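Local coordinates for 70 kDa peptidylprolyl isomerase, putative (Plasmodium falciparum, PDB 2FBN), which is a putative FK506-binding protein and peptidylprolyl isomerase whose C-terminal tetratricopeptide repeat domain interacts with the C-terminal pentapeptide of Hsp90, at residues F39-K42 with E43-N46; D76-L79 with L80-K84; D118-V122 with K123-K127; N160-E163 with L164-K168. All coordinates share one frame; numbering follows the deposited sequence.

Contact 1 of 4, residues F39-K42 with E43-N46; sequences FDIK and EEGN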
loop_
_atom_site.group_PDB
_atom_site.type_symbol
_atom_site.label_atom_id
_atom_site.label_comp_id
_atom_site.label_asym_id
_atom_site.label_seq_id
_atom_site.Cartn_x
_atom_site.Cartn_y
_atom_site.Cartn_z
ATOM N N PHE A 39 8.581 16.984 -1.625
ATOM C CA PHE A 39 9.805 17.226 -0.851
ATOM C C PHE A 39 9.466 17.998 0.440
ATOM O O PHE A 39 9.886 17.615 1.530
ATOM C CB PHE A 39 10.839 17.981 -1.684
ATOM C CG PHE A 39 12.102 18.296 -0.929
ATOM C CD1 PHE A 39 13.122 17.361 -0.841
ATOM C CD2 PHE A 39 12.260 19.525 -0.302
ATOM C CE1 PHE A 39 14.300 17.647 -0.137
ATOM C CE2 PHE A 39 13.431 19.820 0.416
ATOM C CZ PHE A 39 14.439 18.880 0.501
ATOM N N ASP A 40 8.676 19.060 0.307
ATOM C CA ASP A 40 8.334 19.924 1.435
ATOM C C ASP A 40 7.550 19.170 2.504
ATOM O O ASP A 40 7.811 19.309 3.715
ATOM C CB ASP A 40 7.517 21.120 0.958
ATOM C CG ASP A 40 8.351 22.141 0.196
ATOM O OD1 ASP A 40 9.606 22.104 0.275
ATOM O OD2 ASP A 40 7.721 22.977 -0.489
ATOM N N ILE A 41 6.589 18.363 2.056
ATOM C CA ILE A 41 5.765 17.581 2.973
ATOM C C ILE A 41 6.613 16.497 3.674
ATOM O O ILE A 41 6.441 16.252 4.877
ATOM C CB ILE A 41 4.512 17.017 2.254
ATOM C CG1 ILE A 41 3.607 18.198 1.842
ATOM C CG2 ILE A 41 3.745 16.042 3.160
ATOM C CD1 ILE A 41 2.612 17.880 0.754
ATOM N N LYS A 42 7.540 15.888 2.930
ATOM C CA LYS A 42 8.493 14.943 3.512
ATOM C C LYS A 42 9.264 15.622 4.659
ATOM O O LYS A 42 9.410 15.048 5.732
ATOM C CB LYS A 42 9.461 14.394 2.454
ATOM C CG LYS A 42 10.474 13.385 3.016
ATOM C CD LYS A 42 11.782 13.368 2.227
ATOM C CE LYS A 42 12.413 14.745 2.096
ATOM N NZ LYS A 42 13.897 14.698 2.202
ATOM N N GLU A 43 9.729 16.849 4.432
ATOM C CA GLU A 43 10.453 17.571 5.486
ATOM C C GLU A 43 9.571 17.805 6.724
ATOM O O GLU A 43 10.038 17.684 7.855
ATOM C CB GLU A 43 11.055 18.882 4.962
ATOM C CG GLU A 43 12.054 18.700 3.819
ATOM C CD GLU A 43 13.399 18.165 4.255
ATOM O OE1 GLU A 43 13.528 16.926 4.387
ATOM O OE2 GLU A 43 14.343 18.982 4.442
ATOM N N GLU A 44 8.293 18.105 6.517
ATOM C CA GLU A 44 7.345 18.214 7.630
ATOM C C GLU A 44 7.240 16.909 8.421
ATOM O O GLU A 44 7.144 16.919 9.657
ATOM C CB GLU A 44 5.956 18.581 7.129
ATOM C CG GLU A 44 5.835 19.980 6.537
ATOM C CD GLU A 44 4.427 20.260 6.072
ATOM O OE1 GLU A 44 3.488 20.165 6.896
ATOM O OE2 GLU A 44 4.254 20.580 4.881
ATOM N N GLY A 45 7.228 15.794 7.686
ATOM C CA GLY A 45 7.254 14.462 8.298
ATOM C C GLY A 45 8.489 14.278 9.168
ATOM O O GLY A 45 8.381 13.815 10.320
ATOM N N ASN A 46 9.655 14.619 8.614
ATOM C CA ASN A 46 10.934 14.548 9.340
ATOM C C ASN A 46 10.897 15.359 10.645
ATOM O O ASN A 46 11.426 14.924 11.679
ATOM C CB ASN A 46 12.095 15.017 8.453
ATOM C CG ASN A 46 12.396 14.052 7.318
ATOM O OD1 ASN A 46 11.933 12.904 7.311
ATOM N ND2 ASN A 46 13.178 14.509 6.356
#

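Contact 2 of 4, residues D76-L79 with L80-K84; sequences DQIL and LDKKK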
loop_
_atom_site.group_PDB
_atom_site.type_symbol
_atom_site.label_atom_id
_atom_site.label_comp_id
_atom_site.label_asym_id
_atom_site.label_seq_id
_atom_site.Cartn_x
_atom_site.Cartn_y
_atom_site.Cartn_z
ATOM N N ASP A 76 10.866 12.909 -17.643
ATOM C CA ASP A 76 11.820 13.989 -17.371
ATOM C C ASP A 76 12.838 13.476 -16.357
ATOM O O ASP A 76 12.518 13.318 -15.173
ATOM C CB ASP A 76 11.101 15.253 -16.854
ATOM C CG ASP A 76 12.066 16.404 -16.521
ATOM O OD1 ASP A 76 13.220 16.149 -16.136
ATOM O OD2 ASP A 76 11.658 17.585 -16.631
ATOM N N GLN A 77 14.070 13.233 -16.811
ATOM C CA GLN A 77 15.071 12.604 -15.939
ATOM C C GLN A 77 15.309 13.372 -14.640
ATOM O O GLN A 77 15.533 12.755 -13.596
ATOM C CB GLN A 77 16.402 12.333 -16.670
ATOM C CG GLN A 77 17.267 11.313 -15.936
ATOM C CD GLN A 77 18.578 10.999 -16.635
ATOM O OE1 GLN A 77 19.489 11.831 -16.681
ATOM N NE2 GLN A 77 18.697 9.780 -17.147
ATOM N N ILE A 78 15.262 14.703 -14.699
ATOM C CA ILE A 78 15.484 15.536 -13.513
ATOM C C ILE A 78 14.412 15.266 -12.451
ATOM O O ILE A 78 14.735 15.004 -11.292
ATOM C CB ILE A 78 15.538 17.045 -13.867
ATOM C CG1 ILE A 78 16.746 17.322 -14.771
ATOM C CG2 ILE A 78 15.567 17.932 -12.599
ATOM C CD1 ILE A 78 16.704 18.681 -15.450
ATOM N N LEU A 79 13.151 15.312 -12.863
ATOM C CA LEU A 79 12.038 15.034 -11.953
ATOM C C LEU A 79 12.022 13.584 -11.476
ATOM O O LEU A 79 11.707 13.328 -10.318
ATOM C CB LEU A 79 10.695 15.412 -12.589
ATOM C CG LEU A 79 10.511 16.907 -12.907
ATOM C CD1 LEU A 79 9.066 17.182 -13.280
ATOM C CD2 LEU A 79 10.952 17.819 -11.760
ATOM N N LEU A 80 12.342 12.643 -12.370
ATOM C CA LEU A 80 12.413 11.218 -11.999
ATOM C C LEU A 80 13.420 10.993 -10.886
ATOM O O LEU A 80 13.138 10.287 -9.900
ATOM C CB LEU A 80 12.776 10.350 -13.213
ATOM C CG LEU A 80 11.689 10.119 -14.260
ATOM C CD1 LEU A 80 12.284 9.499 -15.524
ATOM C CD2 LEU A 80 10.558 9.242 -13.716
ATOM N N ASP A 81 14.598 11.596 -11.036
ATOM C CA ASP A 81 15.648 11.424 -10.041
ATOM C C ASP A 81 15.233 12.003 -8.680
ATOM O O ASP A 81 15.476 11.389 -7.641
ATOM C CB ASP A 81 16.982 11.999 -10.542
ATOM C CG ASP A 81 17.596 11.173 -11.680
ATOM O OD1 ASP A 81 17.193 9.999 -11.907
ATOM O OD2 ASP A 81 18.507 11.701 -12.357
ATOM N N LYS A 82 14.574 13.162 -8.693
ATOM C CA LYS A 82 14.076 13.775 -7.467
ATOM C C LYS A 82 12.975 12.904 -6.860
ATOM O O LYS A 82 12.959 12.675 -5.660
ATOM C CB LYS A 82 13.586 15.208 -7.724
ATOM C CG LYS A 82 14.703 16.169 -8.084
ATOM C CD LYS A 82 14.221 17.610 -8.094
ATOM C CE LYS A 82 15.344 18.567 -8.508
ATOM N NZ LYS A 82 16.454 18.557 -7.512
ATOM N N LYS A 83 12.076 12.407 -7.706
ATOM C CA LYS A 83 10.984 11.532 -7.261
ATOM C C LYS A 83 11.549 10.301 -6.563
ATOM O O LYS A 83 11.087 9.935 -5.484
ATOM C CB LYS A 83 10.105 11.131 -8.456
ATOM C CG LYS A 83 9.064 10.074 -8.127
ATOM C CD LYS A 83 8.221 9.704 -9.325
ATOM C CE LYS A 83 7.667 8.301 -9.141
ATOM N NZ LYS A 83 7.010 7.796 -10.380
ATOM N N LYS A 84 12.561 9.683 -7.182
ATOM C CA LYS A 84 13.188 8.470 -6.656
ATOM C C LYS A 84 13.740 8.702 -5.249
ATOM O O LYS A 84 13.441 7.948 -4.325
ATOM C CB LYS A 84 14.295 7.970 -7.607
ATOM C CG LYS A 84 14.900 6.659 -7.141
ATOM C CD LYS A 84 16.074 6.197 -8.005
ATOM C CE LYS A 84 17.037 5.357 -7.174
ATOM N NZ LYS A 84 18.309 5.095 -7.915
#

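Contact 3 of 4, residues D118-V122 with K123-K127; sequences DKNNV and KALYK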
loop_
_atom_site.group_PDB
_atom_site.type_symbol
_atom_site.label_atom_id
_atom_site.label_comp_id
_atom_site.label_asym_id
_atom_site.label_seq_id
_atom_site.Cartn_x
_atom_site.Cartn_y
_atom_site.Cartn_z
ATOM N N ASP A 118 15.526 0.537 -5.017
ATOM C CA ASP A 118 16.944 0.625 -4.708
ATOM C C ASP A 118 17.347 -0.707 -4.082
ATOM O O ASP A 118 17.329 -0.873 -2.847
ATOM C CB ASP A 118 17.208 1.811 -3.763
ATOM C CG ASP A 118 18.689 1.990 -3.416
ATOM O OD1 ASP A 118 19.565 1.492 -4.165
ATOM O OD2 ASP A 118 18.968 2.634 -2.379
ATOM N N LYS A 119 17.674 -1.662 -4.953
ATOM C CA LYS A 119 17.985 -3.031 -4.537
ATOM C C LYS A 119 19.148 -3.060 -3.557
ATOM O O LYS A 119 20.152 -2.389 -3.759
ATOM C CB LYS A 119 18.289 -3.932 -5.743
ATOM C CG LYS A 119 18.661 -5.361 -5.342
ATOM C CD LYS A 119 18.187 -6.398 -6.338
ATOM C CE LYS A 119 17.901 -7.727 -5.634
ATOM N NZ LYS A 119 17.015 -8.615 -6.452
ATOM N N ASN A 120 18.990 -3.829 -2.486
ATOM C CA ASN A 120 20.035 -3.965 -1.475
ATOM C C ASN A 120 20.344 -2.676 -0.700
ATOM O O ASN A 120 21.416 -2.559 -0.099
ATOM C CB ASN A 120 21.320 -4.566 -2.082
ATOM C CG ASN A 120 21.105 -5.957 -2.659
ATOM O OD1 ASN A 120 20.080 -6.604 -2.409
ATOM N ND2 ASN A 120 22.073 -6.421 -3.448
ATOM N N ASN A 121 19.416 -1.710 -0.717
ATOM C CA ASN A 121 19.475 -0.578 0.207
ATOM C C ASN A 121 19.625 -1.183 1.600
ATOM O O ASN A 121 18.734 -1.902 2.057
ATOM C CB ASN A 121 18.190 0.269 0.104
ATOM C CG ASN A 121 18.205 1.482 1.021
ATOM O OD1 ASN A 121 18.142 1.350 2.249
ATOM N ND2 ASN A 121 18.284 2.672 0.433
ATOM N N VAL A 122 20.753 -0.930 2.267
ATOM C CA VAL A 122 21.038 -1.612 3.540
ATOM C C VAL A 122 20.063 -1.256 4.656
ATOM O O VAL A 122 19.679 -2.101 5.483
ATOM C CB VAL A 122 22.500 -1.359 4.025
ATOM C CG1 VAL A 122 22.737 -1.977 5.426
ATOM C CG2 VAL A 122 23.471 -1.937 3.019
ATOM N N LYS A 123 19.686 0.013 4.709
ATOM C CA LYS A 123 18.771 0.462 5.744
ATOM C C LYS A 123 17.431 -0.237 5.545
ATOM O O LYS A 123 16.804 -0.671 6.510
ATOM C CB LYS A 123 18.620 1.986 5.695
ATOM C CG LYS A 123 19.867 2.743 6.202
ATOM C CD LYS A 123 19.693 4.272 6.089
ATOM C CE LYS A 123 20.344 4.859 4.832
ATOM N NZ LYS A 123 20.177 6.356 4.730
ATOM N N ALA A 124 17.003 -0.354 4.290
ATOM C CA ALA A 124 15.714 -1.021 3.999
ATOM C C ALA A 124 15.776 -2.523 4.306
ATOM O O ALA A 124 14.822 -3.106 4.827
ATOM C CB ALA A 124 15.297 -0.798 2.566
ATOM N N LEU A 125 16.890 -3.168 3.946
ATOM C CA LEU A 125 17.040 -4.595 4.247
ATOM C C LEU A 125 16.944 -4.799 5.761
ATOM O O LEU A 125 16.269 -5.724 6.246
ATOM C CB LEU A 125 18.391 -5.110 3.729
ATOM C CG LEU A 125 18.465 -5.586 2.276
ATOM C CD1 LEU A 125 19.917 -5.757 1.875
ATOM C CD2 LEU A 125 17.670 -6.897 2.067
ATOM N N TYR A 126 17.594 -3.904 6.506
ATOM C CA TYR A 126 17.576 -3.979 7.971
ATOM C C TYR A 126 16.150 -3.802 8.513
ATOM O O TYR A 126 15.650 -4.612 9.313
ATOM C CB TYR A 126 18.520 -2.930 8.574
ATOM C CG TYR A 126 18.357 -2.820 10.068
ATOM C CD1 TYR A 126 18.739 -3.869 10.910
ATOM C CD2 TYR A 126 17.803 -1.689 10.645
ATOM C CE1 TYR A 126 18.572 -3.780 12.292
ATOM C CE2 TYR A 126 17.628 -1.606 12.021
ATOM C CZ TYR A 126 18.022 -2.658 12.830
ATOM O OH TYR A 126 17.843 -2.551 14.196
ATOM N N LYS A 127 15.472 -2.751 8.061
ATOM C CA LYS A 127 14.120 -2.477 8.556
ATOM C C LYS A 127 13.137 -3.585 8.147
ATOM O O LYS A 127 12.268 -3.976 8.927
ATOM C CB LYS A 127 13.651 -1.110 8.063
ATOM C CG LYS A 127 14.521 0.021 8.618
ATOM C CD LYS A 127 14.239 1.352 7.914
ATOM C CE LYS A 127 15.265 2.432 8.317
ATOM N NZ LYS A 127 15.389 2.588 9.800
#

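Contact 4 of 4, residues N160-E163 with L164-K168; sequences NSYE and LCVNK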
loop_
_atom_site.group_PDB
_atom_site.type_symbol
_atom_site.label_atom_id
_atom_site.label_comp_id
_atom_site.label_asym_id
_atom_site.label_seq_id
_atom_site.Cartn_x
_atom_site.Cartn_y
_atom_site.Cartn_z
ATOM N N ASN A 160 22.938 -7.024 16.292
ATOM C CA ASN A 160 22.054 -7.387 17.408
ATOM C C ASN A 160 20.716 -7.953 16.935
ATOM O O ASN A 160 20.193 -8.899 17.536
ATOM C CB ASN A 160 21.843 -6.204 18.352
ATOM C CG ASN A 160 23.136 -5.798 19.040
ATOM O OD1 ASN A 160 24.043 -6.623 19.204
ATOM N ND2 ASN A 160 23.256 -4.520 19.382
ATOM N N SER A 161 20.166 -7.365 15.872
ATOM C CA SER A 161 18.896 -7.848 15.325
ATOM C C SER A 161 19.054 -9.245 14.719
ATOM O O SER A 161 18.204 -10.113 14.925
ATOM C CB SER A 161 18.340 -6.859 14.309
ATOM O OG SER A 161 17.958 -5.652 14.963
ATOM N N TYR A 162 20.159 -9.467 14.016
ATOM C CA TYR A 162 20.480 -10.803 13.504
ATOM C C TYR A 162 20.570 -11.861 14.619
ATOM O O TYR A 162 19.990 -12.938 14.509
ATOM C CB TYR A 162 21.768 -10.791 12.667
ATOM C CG TYR A 162 22.092 -12.169 12.137
ATOM C CD1 TYR A 162 21.452 -12.667 10.992
ATOM C CD2 TYR A 162 22.991 -13.008 12.809
ATOM C CE1 TYR A 162 21.726 -13.951 10.522
ATOM C CE2 TYR A 162 23.273 -14.290 12.341
ATOM C CZ TYR A 162 22.643 -14.750 11.195
ATOM O OH TYR A 162 22.918 -16.025 10.747
ATOM N N GLU A 163 21.275 -11.543 15.707
ATOM C CA GLU A 163 21.350 -12.442 16.848
ATOM C C GLU A 163 19.972 -12.723 17.439
ATOM O O GLU A 163 19.674 -13.856 17.803
ATOM C CB GLU A 163 22.296 -11.883 17.922
ATOM C CG GLU A 163 23.750 -11.794 17.462
ATOM C CD GLU A 163 24.357 -13.158 17.156
ATOM O OE1 GLU A 163 23.919 -14.173 17.746
ATOM O OE2 GLU A 163 25.281 -13.208 16.317
ATOM N N LEU A 164 19.123 -11.697 17.512
ATOM C CA LEU A 164 17.792 -11.914 18.078
ATOM C C LEU A 164 17.021 -12.839 17.117
ATOM O O LEU A 164 16.364 -13.782 17.545
ATOM C CB LEU A 164 17.061 -10.580 18.260
ATOM C CG LEU A 164 15.622 -10.646 18.794
ATOM C CD1 LEU A 164 15.532 -11.418 20.105
ATOM C CD2 LEU A 164 15.055 -9.240 18.954
ATOM N N CYS A 165 17.143 -12.565 15.822
ATOM C CA CYS A 165 16.463 -13.387 14.819
ATOM C C CYS A 165 16.828 -14.860 14.965
ATOM O O CYS A 165 15.955 -15.723 15.017
ATOM C CB CYS A 165 16.772 -12.905 13.409
ATOM S SG CYS A 165 15.603 -13.650 12.225
ATOM N N VAL A 166 18.126 -15.141 15.053
ATOM C CA VAL A 166 18.618 -16.524 15.178
ATOM C C VAL A 166 18.134 -17.173 16.485
ATOM O O VAL A 166 17.741 -18.347 16.508
ATOM C CB VAL A 166 20.168 -16.555 15.034
ATOM C CG1 VAL A 166 20.742 -17.926 15.397
ATOM C CG2 VAL A 166 20.557 -16.173 13.615
ATOM N N ASN A 167 18.129 -16.386 17.561
ATOM C CA ASN A 167 17.590 -16.826 18.852
ATOM C C ASN A 167 16.117 -17.230 18.729
ATOM O O ASN A 167 15.717 -18.300 19.172
ATOM C CB ASN A 167 17.777 -15.719 19.899
ATOM C CG ASN A 167 17.256 -16.098 21.269
ATOM O OD1 ASN A 167 16.060 -16.016 21.528
ATOM N ND2 ASN A 167 18.165 -16.484 22.173
ATOM N N LYS A 168 15.316 -16.350 18.131
ATOM C CA LYS A 168 13.906 -16.610 17.887
ATOM C C LYS A 168 13.684 -17.858 17.035
ATOM O O LYS A 168 12.803 -18.669 17.339
ATOM C CB LYS A 168 13.289 -15.399 17.186
ATOM C CG LYS A 168 13.088 -14.212 18.111
ATOM C CD LYS A 168 12.417 -13.058 17.370
ATOM C CE LYS A 168 11.912 -12.005 18.327
ATOM N NZ LYS A 168 10.564 -12.361 18.863
#

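Contact 1 of 4, residues F39-K42 with E43-N46
In helix 31-50, the first long helix of this tetratricopeptide repeat (TPR) domain, Glu43 shows how one acidic side chain can serve an aromatic ring and a lysine at once. Regular alpha-helical bonds set the frame: Glu43 N donates to Phe39 O at 3.0 Å, and Asn46 N to Lys42 O at 2.9 Å. Phe39 has CG anti to its backbone nitrogen (chi1 178°), which carries the ring forward beside Glu43. There Glu43 CG sits over one ring face in a CH-pi contact, 4.2 Å from the ring centroid of Phe39. A bend at chi2 (-75°) then folds the carboxylate back over the ring border, the two planes stacked 29° apart. Lys42 runs alongside Glu43 in the same direction, and its NZ forms a salt bridge with Glu43 OE1 at 3.1 Å, approaching from above the carboxylate plane. The same oxygen takes a weak hydrogen bond from Asn46 ND2 at 3.1 Å, while Asn46 OD1 is hydrogen-bonded to Tyr61 OH. On another side of the helix, Glu44 OE2 passes 3.9 Å from Ile41 CG1, and Glu44 OE1 forms a salt bridge with Lys60. The spacing of Lys42 and Asn46 resembles that of the first helix in related Hsp90-binding TPR domains, where such residues grip the peptide's terminal carboxylates; a similar role here is probable. Phe39, Lys42 and Asn46 lean on helix 77-100 through Ile86, Ser89, Cys90 and Asn93, whereas Ile41 packs on Lys60 and Glu63 of helix 54-66.

Contact 2 of 4, residues D76-L79 with L80-K84
Leu80 folds back on Asp76 at the start of helix 77-100: Leu80 N donates to Asp76 O at 2.9 Å in a nearly straight bond, and Leu80 CG rests 3.4 Å from that same Asp76 O. This is the tight side. Its neighbour Leu79 is buried, wedged against Asp31, Glu32 and Val35 of helix 31-50 and against Trp74, which Leu80 also touches; Leu79 O meanwhile accepts from Lys83 N at 2.8 Å. Lys83 extends away along Phe68 and Trp74 to a hydrogen bond with Thr71. The outer side is looser. Gln77 and Asp81 meet at a slant, Gln77 CG lying 3.8 Å from Asp81 OD2, and Ile78 and Lys82 run side by side with Ile78 CG2 4.1 Å from Lys82 CE. These four residues are exposed. At the N-terminal end of the helix, Asp76 holds its carboxylate anti to the backbone nitrogen (chi1 179°), which brings OD1 over the first turn. Asp76 OD1 accepts weakly from Ile78 N at 2.9 Å and from Leu79 N at 3.4 Å, and its negative charge probably suits the positive pole of the helix. A carboxylate that receives the amides two and three residues on, here weakly, is an aspartate N-cap.

Contact 3 of 4, residues D118-V122 with K123-K127
A type II beta turn from Asp118 to Asn121 leads straight into helix 122-135, whose first backbone bonds run from Leu125 N to Asn121 O and from Tyr126 N to Val122 O, each 2.9 Å long. Asn120 occupies the turn position with positive phi (65°). The amide of Asn121, anti to its own backbone nitrogen, reaches in two directions. Its oxygen receives the helix: Asn121 OD1 accepts from Ala124 N at 2.9 Å, with the donor tilted a little from the amide carbonyl plane. Its nitrogen holds the turn: Asn121 ND2 donates to Asp118 OD2 at 2.9 Å; the acceptor lies close to the plane of the Asn121 amide, while the donor meets the carboxylate on its anti side, 31° out of that plane. Gripped at both ends, the amide has its flip state fixed. This is an asparagine N-cap at the junction of two TPR sequence motifs, with Lys119 at a position often taken by proline in these repeats. Apolar contacts close the corner, as Ala124 CB lies 3.9 Å from Asn121 CB, and Leu125 CD1 reaches back to within 3.8 Å of Asn120 CA. Asn120 also bonds to Lys147 through OD1. Asn121 and Ala124 both press on Val114 and Leu115 of helix 104-117 and on Leu92, while Val122 and Leu125 share Leu151 on helix 138-151, and Tyr126 stretches toward Asp157 and Ile158.

Contact 4 of 4, residues N160-E163 with L164-K168
Leu164 begins the second of two successive turns of helix 156-173, its N bonded to Asn160 O at 3.0 Å and its CB resting beside Ser161 O. Cys165 follows, with a short bond from its N to Ser161 O at 2.8 Å; Cys165 CB also approaches Tyr162 O at 3.4 Å, and the thiol-bearing side chain is buried. Val166 carries the main side-chain contact. While Val166 N donates to Tyr162 O at 2.9 Å, one methyl, Val166 CG2, sits over a face of the Tyr162 ring, 3.8 Å from the ring centroid and 25° off the normal. It is displaced toward the rim on the hydroxyl side, with Tyr162 CZ 3.5 Å away, so this is a CH-pi contact at the i, i+4 spacing of an alpha helix. The ring gets there because Tyr162 CG is anti to the backbone nitrogen (chi1 -180°), leaning forward along the helix under the valine. Asn167 closes the series with its N bonded to Glu163 O at 3.0 Å. Among the helices, Leu164, Cys165 and Lys168 touch Met133 of helix 122-135, whereas Tyr162 packs on Lys142 and Tyr146, and Cys165 on Ala141 and Leu145, all of helix 138-151.

In the fold
The four contacts come in series along an all-helical chain, each formed within eight to ten consecutive residues, and run from the first helix of the domain, 31-50, to its last, 156-173. Contacts 1 and 2 lie on helices 31-50 and 77-100, which pack on each other, with centres about 17 Å apart. Contact 3 starts helix 122-135, about 21 Å from both centres. Contact 4, on helix 156-173, is about 38 Å from contact 2 between centres, across the middle of the chain. Contacts 3 and 4 touch: Tyr126 OH and Ser161 OG, 3.2 Å apart, probably hydrogen-bond. Capping (contacts 2, 3) and ring packing (contacts 1, 4) shape single helices; interhelical contacts build the TPR superhelix.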